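Long-range contacts in cellulose 1,4-beta-cellobiosidase (Clostridium thermocellum, PDB 3ZQX), which probably releases cellobiose from cellulose as a cellulosomal enzyme, of which this chain is only the non-catalytic family 3b carbohydrate-binding module: residues Leu8-Gln13 / Lys20-Ile25; Asp37-Tyr42 / Tyr78-Phe83; Lys46-Gln51 / Ile101-Trp106; Leu52-Tyr57 / Leu66-Gly71. The protein carries 1 engineered substitution. One frame throughout, in Å; residues are numbered along the deposited sequence. Where two conformers were deposited one is given.

Interaction 1 (Leu8-Gln13 / Lys20-Ile25)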
# COMPACT_ATOMS: atom_id res chain seq x y z
N LEU A 8 -2.71 1.26 -8.86
CA LEU A 8 -3.28 2.31 -9.68
C LEU A 8 -3.70 3.45 -8.76
O LEU A 8 -3.97 3.26 -7.57
CB LEU A 8 -4.45 1.82 -10.54
CG LEU A 8 -5.73 1.35 -9.85
CD1 LEU A 8 -6.63 2.51 -9.49
CD2 LEU A 8 -6.47 0.36 -10.74
N CYS A 9 -3.73 4.65 -9.33
CA CYS A 9 -4.07 5.87 -8.62
C CYS A 9 -5.47 6.32 -9.00
O CYS A 9 -5.80 6.37 -10.18
CB CYS A 9 -3.08 6.97 -9.00
SG CYS A 9 -3.35 8.53 -8.18
N GLU A 10 -6.29 6.63 -8.01
CA GLU A 10 -7.62 7.19 -8.24
C GLU A 10 -7.64 8.70 -8.03
O GLU A 10 -8.04 9.44 -8.92
CB GLU A 10 -8.72 6.45 -7.48
CG GLU A 10 -8.95 5.06 -8.07
CD GLU A 10 -10.19 4.37 -7.54
OE1 GLU A 10 -10.55 4.59 -6.36
OE2 GLU A 10 -10.81 3.60 -8.30
N ASN A 11 -7.22 9.16 -6.86
CA ASN A 11 -7.19 10.61 -6.64
C ASN A 11 -5.85 11.17 -7.08
O ASN A 11 -4.82 10.96 -6.44
CB ASN A 11 -7.41 10.93 -5.17
CG ASN A 11 -8.88 10.92 -4.77
OD1 ASN A 11 -9.75 10.63 -5.59
ND2 ASN A 11 -9.15 11.23 -3.51
N THR A 12 -5.90 11.91 -8.18
CA THR A 12 -4.70 12.44 -8.83
C THR A 12 -4.36 13.88 -8.47
O THR A 12 -3.32 14.39 -8.87
CB THR A 12 -4.85 12.36 -10.35
OG1 THR A 12 -6.01 13.11 -10.75
CG2 THR A 12 -5.03 10.92 -10.80
N GLN A 13 -5.23 14.53 -7.70
CA GLN A 13 -5.01 15.94 -7.36
C GLN A 13 -3.88 16.08 -6.35
O GLN A 13 -3.82 15.32 -5.39
CB GLN A 13 -6.29 16.53 -6.75
CG GLN A 13 -7.44 16.69 -7.73
CD GLN A 13 -7.28 17.91 -8.61
OE1 GLN A 13 -7.61 19.03 -8.21
NE2 GLN A 13 -6.76 17.71 -9.82
N LYS A 20 -5.90 8.19 -2.54
CA LYS A 20 -6.79 7.10 -2.90
C LYS A 20 -6.27 6.35 -4.11
O LYS A 20 -6.00 6.95 -5.15
CB LYS A 20 -8.19 7.65 -3.20
CG LYS A 20 -9.23 6.58 -3.52
CD LYS A 20 -10.61 7.18 -3.75
CE LYS A 20 -11.63 6.10 -4.08
NZ LYS A 20 -12.98 6.66 -4.31
N GLY A 21 -6.25 5.03 -4.02
CA GLY A 21 -5.82 4.19 -5.12
C GLY A 21 -6.18 2.76 -4.82
O GLY A 21 -7.06 2.49 -3.99
N LYS A 22 -5.55 1.84 -5.54
CA LYS A 22 -5.72 0.42 -5.27
C LYS A 22 -4.39 -0.29 -5.35
O LYS A 22 -3.51 0.11 -6.11
CB LYS A 22 -6.68 -0.23 -6.27
CG LYS A 22 -8.03 0.47 -6.41
CD LYS A 22 -8.97 -0.31 -7.32
CE LYS A 22 -10.30 0.41 -7.49
NZ LYS A 22 -11.28 -0.42 -8.24
N PHE A 23 -4.28 -1.36 -4.57
CA PHE A 23 -3.17 -2.30 -4.67
C PHE A 23 -3.69 -3.66 -5.12
O PHE A 23 -4.88 -3.95 -5.02
CB PHE A 23 -2.48 -2.53 -3.31
CG PHE A 23 -2.06 -1.28 -2.59
CD1 PHE A 23 -1.18 -0.39 -3.17
CD2 PHE A 23 -2.52 -1.03 -1.31
CE1 PHE A 23 -0.78 0.76 -2.48
CE2 PHE A 23 -2.13 0.11 -0.63
CZ PHE A 23 -1.26 1.00 -1.21
N ASN A 24 -2.79 -4.48 -5.65
CA ASN A 24 -3.08 -5.89 -5.87
C ASN A 24 -1.80 -6.63 -5.57
O ASN A 24 -0.77 -6.32 -6.17
CB ASN A 24 -3.51 -6.09 -7.33
CG ASN A 24 -3.84 -7.53 -7.66
OD1 ASN A 24 -4.28 -8.29 -6.80
ND2 ASN A 24 -3.62 -7.90 -8.92
N ILE A 25 -1.84 -7.62 -4.68
CA ILE A 25 -0.66 -8.41 -4.39
C ILE A 25 -0.76 -9.72 -5.14
O ILE A 25 -1.71 -10.47 -4.97
CB ILE A 25 -0.49 -8.67 -2.88
CG1 ILE A 25 -0.30 -7.34 -2.14
CG2 ILE A 25 0.69 -9.61 -2.63
CD1 ILE A 25 -0.35 -7.47 -0.63
O HOH W 1 -9.81 3.00 -4.24
O HOH W 2 -3.85 9.16 -4.43
O HOH W 3 -12.49 9.70 -5.35
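Leu8 and Lys22 face each other as a hydrogen-bonded antiparallel pair near the turn end of the beta hairpin made by strands 3-9 and 15-27, part of one sheet of the CBM3 beta sandwich. Lys22 N gives its proton to Leu8 O at 2.9 Å, and Leu8 N returns a bond to Lys22 O. One step on, Cys9 sits opposite Gly21 without a direct backbone bond, and the ladder then changes character. Lys20 O takes protons from two successive amides, Glu10 N at 2.9 Å and Asn11 N at 3.0 Å, both arriving from one face of the carbonyl plane; this double grip is consistent with a classic beta bulge at Glu10 and Asn11. The proton of Lys20 N is accepted by a water that also lies 2.9 Å from Asn11 O.

Glu10 and Asn11 lie across the lysine stems. Glu10 reaches between those of Lys20 and Lys22, and in the conformer given its OE1 makes a long salt bridge of 3.8 Å to Lys20 NZ. A water links that same OE1 to Gly21 O. The ammonium of Lys22 stays 4.0 Å from Glu10 OE2, and its salt bridge goes to Glu96. Leu8, its CG set between the backbone N and carbonyl carbon (chi1 66°), runs alongside the Lys22 stem. The amide of Asn11 rests on Lys20 CB; its ND2 is taken by Glu18 O, while a third water donates to Asn11 OD1 at 2.9 Å and accepts from Lys20 NZ at 3.3 Å.

Interaction 2 (Asp37-Tyr42 / Tyr78-Phe83); sequences DIVLRY and YLQLEF
Leu40 and Leu81 form the tight middle of this antiparallel pairing. Leu40 N points almost straight at Leu81 O (2.9 Å, 178° at the hydrogen), and Leu81 N answers to Leu40 O. Tyr42 and Leu79 repeat the exchange two residues along. The side chains of these four residues all enter the buried face, where Leu40 CB and Leu81 CB come within 4.2 Å and Phe23 of the opposing sheet packs against Leu40, Tyr42 and Leu81.

The other face, carrying Arg41, Tyr78 and Gln80, is partly exposed and polar. Arg41 lies diagonally over Tyr78: CD sits 3.6 Å above the ring centroid, and the guanidinium lies flat over the hydroxyl end of the ring, with Tyr78 OH under its centre and the two planes 12° apart. Arg41 grips Gln80 OE1 side-on, through NE at 2.8 Å and NH2 at 2.9 Å, with amide and guanidinium nearly coplanar. That clamp fixes how the guanidinium is rotated over the tyrosine. Toward Phe83 the strands part, and a water at 2.7 Å from Ile38 O also serves Phe83 N. With its leucines and Tyr42 turned to the opposing sheet and Arg41, Tyr78 and Gln80 outward, the pair belongs to one sheet of the CBM3 beta sandwich.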
# COMPACT_ATOMS: atom_id res chain seq x y z
N ASP A 37 2.32 -13.06 6.93
CA ASP A 37 3.78 -12.96 6.84
C ASP A 37 4.27 -11.86 5.90
O ASP A 37 5.48 -11.68 5.73
CB ASP A 37 4.38 -14.30 6.44
CG ASP A 37 4.19 -15.35 7.49
OD1 ASP A 37 4.28 -15.00 8.69
OD2 ASP A 37 3.94 -16.51 7.14
N ILE A 38 3.35 -11.11 5.30
CA ILE A 38 3.71 -10.11 4.30
C ILE A 38 3.39 -8.70 4.78
O ILE A 38 2.32 -8.47 5.36
CB ILE A 38 2.99 -10.43 2.97
CG1 ILE A 38 3.52 -11.74 2.39
CG2 ILE A 38 3.13 -9.29 1.98
CD1 ILE A 38 2.69 -12.33 1.27
N VAL A 39 4.32 -7.77 4.57
CA VAL A 39 4.16 -6.38 4.94
C VAL A 39 4.24 -5.54 3.67
O VAL A 39 5.19 -5.67 2.90
CB VAL A 39 5.29 -5.95 5.90
CG1 VAL A 39 5.26 -4.46 6.16
CG2 VAL A 39 5.22 -6.74 7.21
N LEU A 40 3.24 -4.69 3.46
CA LEU A 40 3.23 -3.76 2.33
C LEU A 40 3.43 -2.33 2.83
O LEU A 40 2.88 -1.96 3.87
CB LEU A 40 1.88 -3.87 1.59
CG LEU A 40 1.60 -2.91 0.43
CD1 LEU A 40 0.63 -3.53 -0.58
CD2 LEU A 40 1.07 -1.57 0.91
N ARG A 41 4.22 -1.53 2.11
CA ARG A 41 4.37 -0.12 2.47
C ARG A 41 4.18 0.81 1.28
O ARG A 41 4.74 0.60 0.20
CB ARG A 41 5.74 0.15 3.12
CG ARG A 41 5.88 -0.56 4.45
CD ARG A 41 7.24 -0.34 5.11
NE ARG A 41 7.23 -1.00 6.41
CZ ARG A 41 8.30 -1.18 7.18
NH1 ARG A 41 9.49 -0.78 6.77
NH2 ARG A 41 8.17 -1.79 8.35
N TYR A 42 3.35 1.83 1.51
CA TYR A 42 3.10 2.93 0.58
C TYR A 42 3.66 4.20 1.22
O TYR A 42 3.22 4.61 2.29
CB TYR A 42 1.59 3.07 0.33
CG TYR A 42 1.21 4.26 -0.54
CD1 TYR A 42 1.04 5.52 0.01
CD2 TYR A 42 1.04 4.12 -1.92
CE1 TYR A 42 0.70 6.61 -0.79
CE2 TYR A 42 0.71 5.19 -2.72
CZ TYR A 42 0.54 6.44 -2.16
OH TYR A 42 0.22 7.49 -2.99
N TYR A 78 5.43 6.12 5.90
CA TYR A 78 4.56 5.26 5.10
C TYR A 78 3.28 4.85 5.82
O TYR A 78 3.19 4.85 7.05
CB TYR A 78 5.30 3.96 4.68
CG TYR A 78 5.97 3.26 5.85
CD1 TYR A 78 5.26 2.40 6.69
CD2 TYR A 78 7.30 3.50 6.15
CE1 TYR A 78 5.87 1.80 7.78
CE2 TYR A 78 7.93 2.90 7.24
CZ TYR A 78 7.21 2.05 8.05
OH TYR A 78 7.77 1.45 9.14
N LEU A 79 2.31 4.48 4.99
CA LEU A 79 1.26 3.54 5.36
C LEU A 79 1.82 2.13 5.27
O LEU A 79 2.44 1.76 4.27
CB LEU A 79 0.10 3.63 4.35
CG LEU A 79 -0.92 2.49 4.41
CD1 LEU A 79 -1.78 2.56 5.67
CD2 LEU A 79 -1.79 2.48 3.15
N GLN A 80 1.58 1.33 6.31
CA GLN A 80 1.90 -0.08 6.31
C GLN A 80 0.62 -0.89 6.35
O GLN A 80 -0.30 -0.61 7.13
CB GLN A 80 2.76 -0.42 7.54
CG GLN A 80 3.00 -1.91 7.72
CD GLN A 80 4.18 -2.16 8.63
OE1 GLN A 80 5.29 -1.74 8.35
NE2 GLN A 80 3.93 -2.83 9.76
N LEU A 81 0.54 -1.90 5.49
CA LEU A 81 -0.51 -2.90 5.60
C LEU A 81 0.08 -4.23 5.98
O LEU A 81 1.01 -4.73 5.32
CB LEU A 81 -1.29 -3.07 4.30
CG LEU A 81 -2.12 -1.87 3.88
CD1 LEU A 81 -2.86 -2.19 2.60
CD2 LEU A 81 -3.08 -1.46 5.00
N GLU A 82 -0.46 -4.77 7.05
CA GLU A 82 -0.26 -6.15 7.43
C GLU A 82 -1.62 -6.84 7.31
O GLU A 82 -2.62 -6.21 6.95
CB GLU A 82 0.32 -6.24 8.84
CG GLU A 82 1.77 -5.82 8.87
CD GLU A 82 2.32 -5.64 10.26
OE1 GLU A 82 1.88 -4.70 10.94
OE2 GLU A 82 3.18 -6.45 10.67
N PHE A 83 -1.65 -8.14 7.58
CA PHE A 83 -2.81 -8.95 7.28
C PHE A 83 -3.01 -10.00 8.34
O PHE A 83 -2.07 -10.46 8.97
CB PHE A 83 -2.63 -9.67 5.93
CG PHE A 83 -2.33 -8.73 4.79
CD1 PHE A 83 -1.03 -8.34 4.53
CD2 PHE A 83 -3.35 -8.23 4.00
CE1 PHE A 83 -0.75 -7.44 3.50
CE2 PHE A 83 -3.08 -7.34 2.97
CZ PHE A 83 -1.78 -6.95 2.72
O HOH W 4 1.13 -9.14 7.72

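Interaction 3 (Lys46-Gln51 / Ile101-Trp106); sequences KEHNSQ and IRYADW. Engineered in segment 101-106: Trp106 (natural residue Asn). With CA (calcium ion), chain B.
Tyr103 reaches across to the loop 46-51, lodging its ring against His48 and Ser50 at the calcium-bearing end of the CBM3 beta sandwich. It is also the first residue of a type I beta turn, closed by Trp106 N bonding Tyr103 O. From the backbone outward, CB of Tyr103 lies 3.9 Å from Ser50 OG. CD1 meets Ser50 O at the ring edge, 3.4 Å away, and CE1 comes close to His48 O. Over one face His48 brings its CB and the edge of its imidazole, in a T-shaped pair with planes 89° apart; Tyr103 CE2 is 3.7 Å from His48 CD2. At the tip, Tyr103 OH accepts from His48 N at 3.2 Å and bonds a water 2.6 Å away.

That water donates to Glu47 OE1, so the tyrosine is tied to a calcium ligand through one water: both carboxylate oxygens of Glu47 bind the calcium, with Thr45, Asp110, Asn113, Asp114 and a further water completing the site. His48 NE2 is held by Phe108 O. Arg102, salt-bridged to Glu18, has Trp106 CZ2, from an engineered residue, over the rim of one guanidinium face.

At the turn, two bonds stitch the loop down. Ser50 OG, anti to its own backbone N (chi1 173°), accepts from Asp105 N at 3.3 Å, and Gln51 O takes the proton of Ala104 N at 2.8 Å.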
# COMPACT_ATOMS: atom_id res chain seq x y z
N LYS A 46 3.84 13.07 5.54
CA LYS A 46 2.70 13.65 6.23
C LYS A 46 2.89 15.14 6.47
O LYS A 46 3.91 15.57 7.00
CB LYS A 46 2.36 12.89 7.52
CG LYS A 46 3.45 12.83 8.55
CD LYS A 46 2.91 12.16 9.80
CE LYS A 46 3.98 12.10 10.87
NZ LYS A 46 3.54 11.33 12.07
N GLU A 47 1.89 15.92 6.06
CA GLU A 47 1.91 17.37 6.21
C GLU A 47 1.30 17.86 7.53
O GLU A 47 1.47 19.03 7.88
CB GLU A 47 1.18 18.03 5.04
CG GLU A 47 2.00 18.21 3.77
CD GLU A 47 2.28 16.91 3.04
OE1 GLU A 47 1.33 16.16 2.72
OE2 GLU A 47 3.47 16.64 2.75
N HIS A 48 0.62 16.99 8.27
CA HIS A 48 -0.07 17.41 9.48
C HIS A 48 0.10 16.40 10.60
O HIS A 48 0.40 15.24 10.35
CB HIS A 48 -1.56 17.62 9.22
CG HIS A 48 -1.85 18.51 8.05
ND1 HIS A 48 -1.86 19.88 8.16
CD2 HIS A 48 -2.12 18.22 6.76
CE1 HIS A 48 -2.13 20.40 6.97
NE2 HIS A 48 -2.30 19.42 6.11
N ASN A 49 -0.12 16.85 11.83
CA ASN A 49 -0.01 15.97 12.99
C ASN A 49 -1.32 15.31 13.42
O ASN A 49 -1.33 14.52 14.36
CB ASN A 49 0.62 16.73 14.16
CG ASN A 49 2.09 17.02 13.95
OD1 ASN A 49 2.81 16.21 13.36
ND2 ASN A 49 2.55 18.17 14.43
N SER A 50 -2.41 15.64 12.75
CA SER A 50 -3.69 15.01 13.05
C SER A 50 -3.56 13.50 12.81
O SER A 50 -2.72 13.05 12.02
CB SER A 50 -4.80 15.59 12.16
OG SER A 50 -6.02 14.87 12.31
N GLN A 51 -4.36 12.72 13.51
CA GLN A 51 -4.38 11.28 13.32
C GLN A 51 -4.58 10.93 11.86
O GLN A 51 -5.50 11.43 11.20
CB GLN A 51 -5.50 10.67 14.15
CG GLN A 51 -5.76 9.21 13.85
CD GLN A 51 -6.83 8.63 14.73
OE1 GLN A 51 -8.02 8.68 14.40
NE2 GLN A 51 -6.43 8.09 15.87
N ILE A 101 -6.22 7.11 2.45
CA ILE A 101 -5.53 7.63 3.62
C ILE A 101 -6.01 9.05 3.84
O ILE A 101 -5.93 9.90 2.94
CB ILE A 101 -3.99 7.66 3.44
CG1 ILE A 101 -3.45 6.27 3.10
CG2 ILE A 101 -3.32 8.23 4.68
CD1 ILE A 101 -2.07 6.30 2.49
N ARG A 102 -6.54 9.31 5.03
CA ARG A 102 -7.07 10.63 5.34
C ARG A 102 -6.70 11.01 6.76
O ARG A 102 -6.18 10.19 7.51
CB ARG A 102 -8.58 10.68 5.13
CG ARG A 102 -9.38 9.80 6.03
CD ARG A 102 -10.81 9.92 5.53
NE ARG A 102 -11.76 9.06 6.21
CZ ARG A 102 -12.73 8.39 5.60
NH1 ARG A 102 -12.89 8.46 4.28
NH2 ARG A 102 -13.55 7.64 6.31
N TYR A 103 -6.93 12.26 7.12
CA TYR A 103 -6.76 12.72 8.49
C TYR A 103 -8.08 12.74 9.25
O TYR A 103 -9.14 13.02 8.68
CB TYR A 103 -6.19 14.13 8.48
CG TYR A 103 -4.75 14.21 8.05
CD1 TYR A 103 -3.73 13.94 8.94
CD2 TYR A 103 -4.40 14.57 6.75
CE1 TYR A 103 -2.40 14.02 8.57
CE2 TYR A 103 -3.08 14.66 6.36
CZ TYR A 103 -2.08 14.38 7.27
OH TYR A 103 -0.75 14.47 6.93
N ALA A 104 -8.02 12.45 10.55
CA ALA A 104 -9.21 12.53 11.40
C ALA A 104 -9.88 13.90 11.32
O ALA A 104 -11.10 14.00 11.43
CB ALA A 104 -8.86 12.21 12.84
N ASP A 105 -9.09 14.95 11.16
CA ASP A 105 -9.63 16.31 11.06
C ASP A 105 -9.86 16.77 9.61
O ASP A 105 -10.16 17.93 9.37
CB ASP A 105 -8.79 17.31 11.85
CG ASP A 105 -7.42 17.55 11.25
OD1 ASP A 105 -7.12 16.95 10.19
OD2 ASP A 105 -6.65 18.33 11.84
N TRP A 106 -9.68 15.87 8.65
CA TRP A 106 -9.96 16.17 7.25
C TRP A 106 -9.05 17.25 6.68
O TRP A 106 -9.42 17.96 5.75
CB TRP A 106 -11.45 16.47 7.04
CG TRP A 106 -12.30 15.24 7.17
CD1 TRP A 106 -13.03 14.86 8.27
CD2 TRP A 106 -12.51 14.23 6.18
NE1 TRP A 106 -13.67 13.67 8.02
CE2 TRP A 106 -13.37 13.26 6.74
CE3 TRP A 106 -12.05 14.05 4.88
CZ2 TRP A 106 -13.78 12.13 6.04
CZ3 TRP A 106 -12.45 12.92 4.18
CH2 TRP A 106 -13.31 11.98 4.76
CA CA B . 2.85 14.63 1.36
O HOH W 5 -0.22 14.56 4.35
O HOH W 6 0.66 13.40 1.40

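Interaction 4 (Leu52-Tyr57 / Leu66-Gly71); sequences LQFICY and LIPSFG
Leu52 sets its CB squarely over the ring of Phe70, 3.7 Å from the centroid and only 11° off the ring normal. The same ring reaches the backbone: Phe70 CE2 comes 3.5 Å from Leu52 O, and the rim at CZ approaches the peptide between Gln53 and Phe54. Next along, Phe54 and Pro68 meet at about a right angle, Pro68 CB lying 3.6 Å from Phe54 CD2. Phe54 CG is anti to the backbone N (chi1 169°); farther out, the ring edge at CE2 meets Leu66 CD1 at 3.9 Å. The same methyl of Leu66 then fills in against Cys56, 3.6 Å from its CB.

The side chains that meet are almost all apolar, with backbone atoms of 52-54 at the rim of Phe70, and the contact joins the two sheets of the sandwich near its surface. Strands 52-55 and 66-71 run roughly antiparallel (153°), with axes 7.4 Å apart at the closest, yet belong to different sheets. Strand 52-55 pairs with 97-103, whose Tyr103 also touches Leu52 and whose Phe99 touches Phe54. Strand 66-71 is the outer strand of its own sheet, beside 78-83, which offers Leu79 and Leu81 to Phe54 and Phe83 to Leu66.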
# COMPACT_ATOMS: atom_id res chain seq x y z
N LEU A 52 -3.72 10.05 11.36
CA LEU A 52 -3.88 9.47 10.04
C LEU A 52 -4.74 8.22 10.14
O LEU A 52 -4.61 7.43 11.09
CB LEU A 52 -2.51 9.08 9.49
CG LEU A 52 -1.70 10.25 8.96
CD1 LEU A 52 -0.23 9.88 8.91
CD2 LEU A 52 -2.21 10.67 7.59
N GLN A 53 -5.62 8.04 9.15
CA GLN A 53 -6.54 6.92 9.12
C GLN A 53 -6.49 6.25 7.76
O GLN A 53 -6.42 6.91 6.72
CB GLN A 53 -7.96 7.42 9.37
CG GLN A 53 -8.09 8.16 10.68
CD GLN A 53 -9.47 8.74 10.89
OE1 GLN A 53 -10.22 8.95 9.94
NE2 GLN A 53 -9.80 8.99 12.15
N PHE A 54 -6.53 4.92 7.78
CA PHE A 54 -6.66 4.09 6.59
C PHE A 54 -8.08 3.57 6.50
O PHE A 54 -8.65 3.14 7.51
CB PHE A 54 -5.70 2.90 6.71
CG PHE A 54 -5.93 1.84 5.66
CD1 PHE A 54 -5.29 1.90 4.45
CD2 PHE A 54 -6.77 0.76 5.91
CE1 PHE A 54 -5.48 0.93 3.48
CE2 PHE A 54 -6.97 -0.21 4.95
CZ PHE A 54 -6.33 -0.13 3.74
N ILE A 55 -8.65 3.59 5.29
CA ILE A 55 -9.95 2.97 5.07
C ILE A 55 -9.93 2.20 3.76
O ILE A 55 -9.47 2.71 2.73
CB ILE A 55 -11.09 4.00 5.03
CG1 ILE A 55 -11.04 4.95 6.24
CG2 ILE A 55 -12.44 3.29 4.97
CD1 ILE A 55 -10.17 6.17 6.04
N CYS A 56 -10.42 0.96 3.81
CA CYS A 56 -10.58 0.13 2.62
C CYS A 56 -12.06 -0.14 2.40
O CYS A 56 -12.69 -0.85 3.19
CB CYS A 56 -9.86 -1.20 2.79
SG CYS A 56 -10.21 -2.37 1.47
N TYR A 57 -12.62 0.41 1.33
CA TYR A 57 -14.03 0.23 1.03
C TYR A 57 -14.34 -1.12 0.41
O TYR A 57 -15.49 -1.56 0.48
CB TYR A 57 -14.57 1.38 0.15
CG TYR A 57 -14.58 2.69 0.90
CD1 TYR A 57 -15.41 2.87 1.99
CD2 TYR A 57 -13.74 3.73 0.54
CE1 TYR A 57 -15.42 4.05 2.69
CE2 TYR A 57 -13.74 4.93 1.24
CZ TYR A 57 -14.58 5.08 2.32
OH TYR A 57 -14.58 6.26 3.03
N LEU A 66 -7.43 -6.79 6.98
CA LEU A 66 -6.33 -5.84 6.86
C LEU A 66 -5.97 -5.28 8.23
O LEU A 66 -6.83 -5.04 9.07
CB LEU A 66 -6.72 -4.68 5.94
CG LEU A 66 -7.21 -5.06 4.54
CD1 LEU A 66 -7.65 -3.84 3.76
CD2 LEU A 66 -6.13 -5.82 3.78
N ILE A 67 -4.67 -5.07 8.44
CA ILE A 67 -4.16 -4.51 9.69
C ILE A 67 -3.30 -3.30 9.32
O ILE A 67 -2.11 -3.44 9.05
CB ILE A 67 -3.33 -5.54 10.47
CG1 ILE A 67 -4.14 -6.83 10.69
CG2 ILE A 67 -2.88 -4.96 11.80
CD1 ILE A 67 -3.34 -7.96 11.31
N PRO A 68 -3.91 -2.11 9.23
CA PRO A 68 -3.17 -0.92 8.84
C PRO A 68 -2.41 -0.27 9.99
O PRO A 68 -2.87 -0.28 11.13
CB PRO A 68 -4.27 0.03 8.36
CG PRO A 68 -5.45 -0.33 9.22
CD PRO A 68 -5.36 -1.84 9.39
N SER A 69 -1.30 0.37 9.66
CA SER A 69 -0.57 1.20 10.60
C SER A 69 0.20 2.24 9.82
O SER A 69 0.23 2.21 8.58
CB SER A 69 0.37 0.35 11.48
OG SER A 69 1.31 -0.36 10.70
N PHE A 70 0.86 3.15 10.53
CA PHE A 70 1.73 4.15 9.93
C PHE A 70 3.08 4.07 10.61
O PHE A 70 3.16 3.83 11.81
CB PHE A 70 1.10 5.54 10.03
CG PHE A 70 -0.20 5.64 9.27
CD1 PHE A 70 -0.20 5.97 7.93
CD2 PHE A 70 -1.41 5.32 9.88
CE1 PHE A 70 -1.38 6.01 7.20
CE2 PHE A 70 -2.59 5.36 9.16
CZ PHE A 70 -2.57 5.71 7.82
N GLY A 71 4.13 4.25 9.84
CA GLY A 71 5.47 4.14 10.37
C GLY A 71 6.45 5.03 9.65
O GLY A 71 6.11 5.70 8.66

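In the fold
From the N terminus, interaction 1 closes first, a short hairpin complete before the others open. Interactions 2 and 3 then open in succession and cross: the chain leaves 37-42 and 46-51, returns to 78-83, and only afterwards reaches 101-106. Interaction 4 closes a short loop nested inside both. Interaction 2 belongs to the five-stranded sheet, whereas interactions 1 and 3 reach the other; interaction 4 spans the two. Phe23 and Ile25 of interaction 1 pack on interaction 2 across the sandwich, and Ile101 of interaction 3 touches Leu79 and Tyr42. Backbone pairing joins interaction 4 to interaction 2 through 78-83, and to interaction 3 between Gln53 and Arg102.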